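ORF48 (Lactococcus phage TP901-1, PDB 3UH8) is a structural protein of the phage baseplate, present here as its immunoglobulin-like N-terminal domain, and probably helps build the organelle with which the phage adheres to its host. Local coordinates at residues G47-F52 and V70-K75; S65-V70 and V82-A87. One frame throughout, in Å; residues are numbered along the deposited sequence.

Interaction 1: residues G47-F52 and V70-K75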
ATOM      1  N   GLY A  47      12.184 -12.142   1.046  1.00 35.53           N
ATOM      2  CA  GLY A  47      13.370 -11.580   0.418  1.00 35.22           C
ATOM      3  C   GLY A  47      13.081 -10.321  -0.376  1.00 38.55           C
ATOM      4  O   GLY A  47      13.983  -9.782  -1.021  1.00 38.30           O
ATOM      5  N   LEU A  48      11.818  -9.844  -0.341  1.00 34.42           N
ATOM      6  CA  LEU A  48      11.386  -8.631  -1.035  1.00 33.78           C
ATOM      7  C   LEU A  48      10.881  -7.582  -0.056  1.00 36.54           C
ATOM      8  O   LEU A  48      10.272  -7.915   0.965  1.00 36.63           O
ATOM      9  CB  LEU A  48      10.323  -8.917  -2.116  1.00 33.66           C
ATOM     10  CG  LEU A  48      10.707  -9.851  -3.276  1.00 37.98           C
ATOM     11  CD1 LEU A  48       9.511 -10.142  -4.151  1.00 38.13           C
ATOM     12  CD2 LEU A  48      11.818  -9.266  -4.126  1.00 40.00           C
ATOM     13  N   GLN A  49      11.139  -6.310  -0.383  1.00 31.62           N
ATOM     14  CA  GLN A  49      10.759  -5.145   0.407  1.00 30.55           C
ATOM     15  C   GLN A  49       9.547  -4.440  -0.223  1.00 32.80           C
ATOM     16  O   GLN A  49       9.618  -4.046  -1.390  1.00 32.18           O
ATOM     17  CB  GLN A  49      11.968  -4.197   0.533  1.00 31.77           C
ATOM     18  CG  GLN A  49      11.691  -2.810   1.118  1.00 42.37           C
ATOM     19  CD  GLN A  49      11.319  -2.830   2.573  1.00 56.82           C
ATOM     20  OE1 GLN A  49      11.854  -3.607   3.369  1.00 50.71           O
ATOM     21  NE2 GLN A  49      10.395  -1.960   2.949  1.00 47.45           N
ATOM     22  N   PRO A  50       8.428  -4.276   0.522  1.00 28.39           N
ATOM     23  CA  PRO A  50       7.267  -3.581  -0.058  1.00 27.64           C
ATOM     24  C   PRO A  50       7.429  -2.064  -0.073  1.00 30.66           C
ATOM     25  O   PRO A  50       8.014  -1.485   0.843  1.00 29.93           O
ATOM     26  CB  PRO A  50       6.095  -4.022   0.823  1.00 29.40           C
ATOM     27  CG  PRO A  50       6.698  -4.514   2.085  1.00 34.10           C
ATOM     28  CD  PRO A  50       8.176  -4.686   1.919  1.00 29.76           C
ATOM     29  N   PHE A  51       6.910  -1.429  -1.128  1.00 26.92           N
ATOM     30  CA  PHE A  51       6.969   0.017  -1.311  1.00 26.46           C
ATOM     31  C   PHE A  51       5.594   0.592  -1.593  1.00 30.05           C
ATOM     32  O   PHE A  51       4.852   0.048  -2.411  1.00 29.65           O
ATOM     33  CB  PHE A  51       7.938   0.381  -2.446  1.00 28.11           C
ATOM     34  CG  PHE A  51       9.394   0.378  -2.049  1.00 29.54           C
ATOM     35  CD1 PHE A  51      10.016   1.544  -1.623  1.00 32.36           C
ATOM     36  CD2 PHE A  51      10.143  -0.789  -2.098  1.00 31.72           C
ATOM     37  CE1 PHE A  51      11.364   1.540  -1.253  1.00 33.37           C
ATOM     38  CE2 PHE A  51      11.494  -0.788  -1.742  1.00 34.42           C
ATOM     39  CZ  PHE A  51      12.092   0.373  -1.310  1.00 32.37           C
ATOM     40  N   PHE A  52       5.255   1.692  -0.909  1.00 26.50           N
ATOM     41  CA  PHE A  52       3.991   2.388  -1.113  1.00 26.16           C
ATOM     42  C   PHE A  52       4.202   3.387  -2.245  1.00 30.95           C
ATOM     43  O   PHE A  52       4.975   4.337  -2.094  1.00 30.21           O
ATOM     44  CB  PHE A  52       3.520   3.084   0.181  1.00 27.65           C
ATOM     45  CG  PHE A  52       2.319   3.985   0.007  1.00 28.95           C
ATOM     46  CD1 PHE A  52       1.033   3.457  -0.044  1.00 31.58           C
ATOM     47  CD2 PHE A  52       2.471   5.361  -0.116  1.00 30.77           C
ATOM     48  CE1 PHE A  52      -0.076   4.290  -0.210  1.00 32.45           C
ATOM     49  CE2 PHE A  52       1.359   6.193  -0.271  1.00 33.48           C
ATOM     50  CZ  PHE A  52       0.094   5.653  -0.320  1.00 31.59           C
ATOM     51  N   VAL A  70       7.448   0.096   6.495  1.00 24.95           N
ATOM     52  CA  VAL A  70       8.222  -0.285   7.679  1.00 24.73           C
ATOM     53  C   VAL A  70       7.931  -1.710   8.164  1.00 28.28           C
ATOM     54  O   VAL A  70       8.853  -2.520   8.196  1.00 27.88           O
ATOM     55  CB  VAL A  70       8.180   0.783   8.814  1.00 29.06           C
ATOM     56  CG1 VAL A  70       9.118   0.417   9.967  1.00 28.87           C
ATOM     57  CG2 VAL A  70       8.519   2.172   8.280  1.00 28.90           C
ATOM     58  N   SER A  71       6.672  -2.022   8.521  1.00 24.85           N
ATOM     59  CA  SER A  71       6.292  -3.339   9.049  1.00 24.48           C
ATOM     60  C   SER A  71       5.590  -4.238   8.036  1.00 28.14           C
ATOM     61  O   SER A  71       4.667  -3.795   7.349  1.00 27.64           O
ATOM     62  CB  SER A  71       5.441  -3.187  10.304  1.00 27.91           C
ATOM     63  OG  SER A  71       6.079  -2.344  11.249  1.00 37.50           O
ATOM     64  N   PHE A  72       6.030  -5.510   7.961  1.00 24.60           N
ATOM     65  CA  PHE A  72       5.481  -6.521   7.054  1.00 24.34           C
ATOM     66  C   PHE A  72       5.806  -7.947   7.474  1.00 29.00           C
ATOM     67  O   PHE A  72       6.873  -8.214   8.023  1.00 29.01           O
ATOM     68  CB  PHE A  72       5.922  -6.281   5.589  1.00 25.87           C
ATOM     69  CG  PHE A  72       7.413  -6.267   5.333  1.00 27.03           C
ATOM     70  CD1 PHE A  72       8.064  -7.402   4.867  1.00 29.76           C
ATOM     71  CD2 PHE A  72       8.160  -5.111   5.534  1.00 28.82           C
ATOM     72  CE1 PHE A  72       9.442  -7.387   4.622  1.00 30.39           C
ATOM     73  CE2 PHE A  72       9.537  -5.101   5.297  1.00 31.69           C
ATOM     74  CZ  PHE A  72      10.168  -6.234   4.836  1.00 29.58           C
ATOM     75  N   ASP A  73       4.872  -8.862   7.190  1.00 26.13           N
ATOM     76  CA  ASP A  73       5.013 -10.294   7.412  1.00 26.28           C
ATOM     77  C   ASP A  73       4.969 -10.901   6.007  1.00 30.51           C
ATOM     78  O   ASP A  73       3.890 -11.190   5.483  1.00 30.07           O
ATOM     79  CB  ASP A  73       3.883 -10.824   8.324  1.00 28.10           C
ATOM     80  CG  ASP A  73       3.914 -12.305   8.679  1.00 39.11           C
ATOM     81  OD1 ASP A  73       4.818 -13.023   8.191  1.00 39.71           O
ATOM     82  OD2 ASP A  73       3.035 -12.745   9.449  1.00 45.60           O
ATOM     83  N   ALA A  74       6.157 -11.012   5.378  1.00 27.44           N
ATOM     84  CA  ALA A  74       6.354 -11.531   4.018  1.00 27.65           C
ATOM     85  C   ALA A  74       5.822 -12.954   3.831  1.00 32.48           C
ATOM     86  O   ALA A  74       5.271 -13.262   2.772  1.00 32.19           O
ATOM     87  CB  ALA A  74       7.827 -11.457   3.639  1.00 28.37           C
ATOM     88  N   LYS A  75       5.959 -13.803   4.872  1.00 29.67           N
ATOM     89  CA  LYS A  75       5.499 -15.192   4.891  1.00 29.64           C
ATOM     90  C   LYS A  75       3.970 -15.307   4.808  1.00 33.05           C
ATOM     91  O   LYS A  75       3.468 -16.083   3.995  1.00 32.43           O
ATOM     92  CB  LYS A  75       6.034 -15.919   6.136  1.00 32.51           C
TER
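Pro50 turns its CG-CD edge onto one face of the Phe72 ring, a proline-aromatic CH-pi contact within the beta hairpin that strands 49-54 and 65-73 form in this all-beta, immunoglobulin-like domain. Pro50 CD sits 3.6 Å from the centroid of the Phe72 ring and only 9° off the ring normal, so the methylene covers the middle of one face and not its rim. Pro50 CG follows toward the root of the ring, 3.8 Å from Phe72 CG. The CD-CG bond thus runs from over the ring centre back toward its attachment point, and the polarised C-H groups beside the proline nitrogen are well suited to meet pi electrons.

Phe72 takes up this pose with CG held between its own backbone N and carbonyl carbon (chi1 58°), which carries the ring across to the partner strand. Outside the pair, Leu79 touches both side chains and Phe45 packs on Phe72. No hydrogen bond joins 47-52 to 70-75; the antiparallel backbone pairing of the hairpin continues through Val69, which bonds to Pro50.

Gln49 begins by pointing away from Phe72, but its chain bends at chi2 and brings the amide back. The amide plane then stands 84° from the ring plane, nearly perpendicular. Its NE2 is held chiefly by the carbonyl of Val69, with a weak second bond to Pro50 O, which helps to fix the amide's rotation. Gln49 OE1 comes obliquely to the outer end of the ring, 3.4 Å from both Phe72 CE2 and Phe72 CZ.

Interaction 2: residues S65-V70 and V82-A87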
ATOM      1  N   SER A  65       4.867   9.335  -5.780  1.00 35.41           N
ATOM      2  CA  SER A  65       5.573   9.315  -4.495  1.00 34.77           C
ATOM      3  C   SER A  65       5.807   7.889  -3.996  1.00 36.44           C
ATOM      4  O   SER A  65       4.852   7.133  -3.821  1.00 36.15           O
ATOM      5  CB  SER A  65       4.842  10.152  -3.444  1.00 38.70           C
ATOM      6  OG  SER A  65       3.677  10.794  -3.936  1.00 48.32           O
ATOM      7  N   GLU A  66       7.086   7.537  -3.773  1.00 31.22           N
ATOM      8  CA  GLU A  66       7.487   6.213  -3.298  1.00 30.02           C
ATOM      9  C   GLU A  66       8.004   6.269  -1.879  1.00 31.55           C
ATOM     10  O   GLU A  66       8.865   7.093  -1.563  1.00 31.14           O
ATOM     11  CB  GLU A  66       8.545   5.583  -4.197  1.00 31.33           C
ATOM     12  CG  GLU A  66       8.021   5.152  -5.551  1.00 41.43           C
ATOM     13  CD  GLU A  66       9.077   4.574  -6.473  1.00 60.31           C
ATOM     14  OE1 GLU A  66       8.705   4.032  -7.539  1.00 52.71           O
ATOM     15  OE2 GLU A  66      10.279   4.649  -6.134  1.00 53.87           O
ATOM     16  N   GLU A  67       7.490   5.373  -1.030  1.00 26.60           N
ATOM     17  CA  GLU A  67       7.871   5.275   0.378  1.00 25.61           C
ATOM     18  C   GLU A  67       8.010   3.817   0.775  1.00 28.83           C
ATOM     19  O   GLU A  67       7.127   3.012   0.472  1.00 27.88           O
ATOM     20  CB  GLU A  67       6.821   5.946   1.270  1.00 26.67           C
ATOM     21  CG  GLU A  67       6.649   7.441   1.051  1.00 35.01           C
ATOM     22  CD  GLU A  67       5.360   8.020   1.595  1.00 43.29           C
ATOM     23  OE1 GLU A  67       4.712   7.357   2.436  1.00 28.07           O
ATOM     24  OE2 GLU A  67       4.998   9.146   1.186  1.00 34.42           O
ATOM     25  N   SER A  68       9.110   3.480   1.465  1.00 25.33           N
ATOM     26  CA  SER A  68       9.348   2.120   1.944  1.00 25.13           C
ATOM     27  C   SER A  68       8.422   1.812   3.117  1.00 29.03           C
ATOM     28  O   SER A  68       8.286   2.638   4.026  1.00 28.74           O
ATOM     29  CB  SER A  68      10.809   1.935   2.344  1.00 28.35           C
ATOM     30  OG  SER A  68      11.131   2.622   3.541  1.00 36.72           O
ATOM     31  N   VAL A  69       7.760   0.645   3.071  1.00 25.23           N
ATOM     32  CA  VAL A  69       6.845   0.172   4.115  1.00 25.02           C
ATOM     33  C   VAL A  69       7.704  -0.377   5.264  1.00 28.23           C
ATOM     34  O   VAL A  69       8.606  -1.186   5.027  1.00 27.13           O
ATOM     35  CB  VAL A  69       5.822  -0.859   3.554  1.00 29.03           C
ATOM     36  CG1 VAL A  69       4.991  -1.502   4.664  1.00 28.77           C
ATOM     37  CG2 VAL A  69       4.910  -0.218   2.511  1.00 28.94           C
ATOM     38  N   VAL A  70       7.448   0.096   6.495  1.00 24.95           N
ATOM     39  CA  VAL A  70       8.222  -0.285   7.679  1.00 24.73           C
ATOM     40  C   VAL A  70       7.931  -1.710   8.164  1.00 28.28           C
ATOM     41  O   VAL A  70       8.853  -2.520   8.196  1.00 27.88           O
ATOM     42  CB  VAL A  70       8.180   0.783   8.814  1.00 29.06           C
ATOM     43  CG1 VAL A  70       9.118   0.417   9.967  1.00 28.87           C
ATOM     44  CG2 VAL A  70       8.519   2.172   8.280  1.00 28.90           C
ATOM     45  N   VAL A  82       2.061   3.114   7.344  1.00 15.47           N
ATOM     46  CA  VAL A  82       1.614   4.289   8.103  1.00 15.56           C
ATOM     47  C   VAL A  82       1.489   5.454   7.121  1.00 19.67           C
ATOM     48  O   VAL A  82       2.480   5.822   6.484  1.00 18.87           O
ATOM     49  CB  VAL A  82       2.540   4.609   9.312  1.00 19.69           C
ATOM     50  CG1 VAL A  82       2.096   5.882  10.037  1.00 19.56           C
ATOM     51  CG2 VAL A  82       2.599   3.435  10.286  1.00 19.51           C
ATOM     52  N   ALA A  83       0.264   6.001   6.971  1.00 16.80           N
ATOM     53  CA  ALA A  83      -0.022   7.112   6.060  1.00 16.87           C
ATOM     54  C   ALA A  83       0.842   8.327   6.375  1.00 21.12           C
ATOM     55  O   ALA A  83       0.782   8.870   7.481  1.00 20.11           O
ATOM     56  CB  ALA A  83      -1.501   7.478   6.099  1.00 17.52           C
ATOM     57  N   SER A  84       1.695   8.699   5.408  1.00 18.85           N
ATOM     58  CA  SER A  84       2.596   9.848   5.495  1.00 19.09           C
ATOM     59  C   SER A  84       1.793  11.124   5.259  1.00 24.32           C
ATOM     60  O   SER A  84       0.628  11.046   4.861  1.00 24.60           O
ATOM     61  CB  SER A  84       3.691   9.730   4.438  1.00 22.51           C
ATOM     62  OG  SER A  84       3.150   9.751   3.125  1.00 29.31           O
ATOM     63  N   ASP A  85       2.417  12.297   5.463  1.00 21.42           N
ATOM     64  CA  ASP A  85       1.769  13.581   5.199  1.00 21.53           C
ATOM     65  C   ASP A  85       1.463  13.717   3.698  1.00 25.78           C
ATOM     66  O   ASP A  85       0.448  14.311   3.338  1.00 25.69           O
ATOM     67  CB  ASP A  85       2.634  14.751   5.704  1.00 23.33           C
ATOM     68  CG  ASP A  85       2.695  14.896   7.217  1.00 32.73           C
ATOM     69  OD1 ASP A  85       1.752  14.434   7.903  1.00 32.68           O
ATOM     70  OD2 ASP A  85       3.665  15.507   7.714  1.00 39.94           O
ATOM     71  N   ASN A  86       2.313  13.110   2.836  1.00 22.14           N
ATOM     72  CA  ASN A  86       2.162  13.095   1.378  1.00 22.38           C
ATOM     73  C   ASN A  86       0.937  12.273   0.970  1.00 26.58           C
ATOM     74  O   ASN A  86       0.178  12.700   0.097  1.00 26.10           O
ATOM     75  CB  ASN A  86       3.424  12.534   0.712  1.00 23.97           C
ATOM     76  CG  ASN A  86       3.631  12.933  -0.735  1.00 51.85           C
ATOM     77  OD1 ASN A  86       2.690  13.213  -1.489  1.00 48.71           O
ATOM     78  ND2 ASN A  86       4.884  12.943  -1.164  1.00 44.38           N
ATOM     79  N   ALA A  87       0.736  11.108   1.619  1.00 22.92           N
ATOM     80  CA  ALA A  87      -0.402  10.223   1.370  1.00 22.87           C
ATOM     81  C   ALA A  87      -1.742  10.837   1.806  1.00 27.20           C
ATOM     82  O   ALA A  87      -2.786  10.448   1.283  1.00 27.07           O
ATOM     83  CB  ALA A  87      -0.186   8.890   2.067  1.00 23.63           C
TER
HETATM   84  O   HOH W   1       5.137   2.410   6.650  1.00 21.43           O
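Glu67 reaches from its strand to Ser84, and its path illustrates how a single carboxylate can tie a strand to the start of a short helix. From CB, which points toward 82-87, the chain leaves with CG beside the backbone N and anti to the carbonyl carbon (chi1 -63°). Beyond CG it stays extended, and this straight course carries the carboxylate across the gap. CD arrives 3.2 Å from Ser84 OG. At the tip both oxygens crowd the serine hydroxyl. OE2 accepts a hydrogen bond from Ser84 OG at 2.7 Å, met on its syn side and 16° out of the carboxylate plane; it also lies 3.8 Å from Asn86 CB. OE1 too lies close to Ser84 OG, at 2.9 Å, but its hydrogen-bond partner is outside the two segments, the hydroxyl of Tyr81.

Ser84 is the N-cap of helix 85-89, a weakly bonded turn that follows strand 78-82 in the immunoglobulin-like domain. Its OG, placed between the backbone N and the carbonyl carbon, accepts from Ala87 N at 3.2 Å with an N-H...O angle of 156°. The capping hydroxyl therefore donates a hydrogen bond to Glu67 OE2 while accepting one from Ala87 N, and it also bonds to Tyr81 OH, so that tyrosine, serine and glutamate hold one another in place. The amide dipoles at the helix start may slightly favour the negative carboxylate.

Two looser contacts flank this junction. Asn86 approaches Ser65, its ND2 lying 3.6 Å from Ser65 CB, as packing without a hydrogen bond. Farther along the chain, at the break in strand 65-73, a water accepts from both Val70 N, at 3.3 Å, and Val82 N, at 3.2 Å.

Interactions 1 and 2 have centres about 13 Å apart and draw on the same strand, 65-73, with Val70 common to both. Along the chain their segments alternate, in the order 47-52, 65-70, 70-75, 82-87, so the two contacts interlock. The hairpin between strands 49-54 and 65-73 connects them directly: Phe52 N lies 2.7 Å from Glu67 O, a probable backbone hydrogen bond, and Phe51 CE1 packs 3.7 Å from Ser68 CB. The first part of strand 65-73 pairs with strand 49-54 and also sends Glu67 to the helix; past the break at Val70, Phe72 meets strand 49-54 by its side chain alone, while Ser71 bonds to Lys80 of strand 78-82.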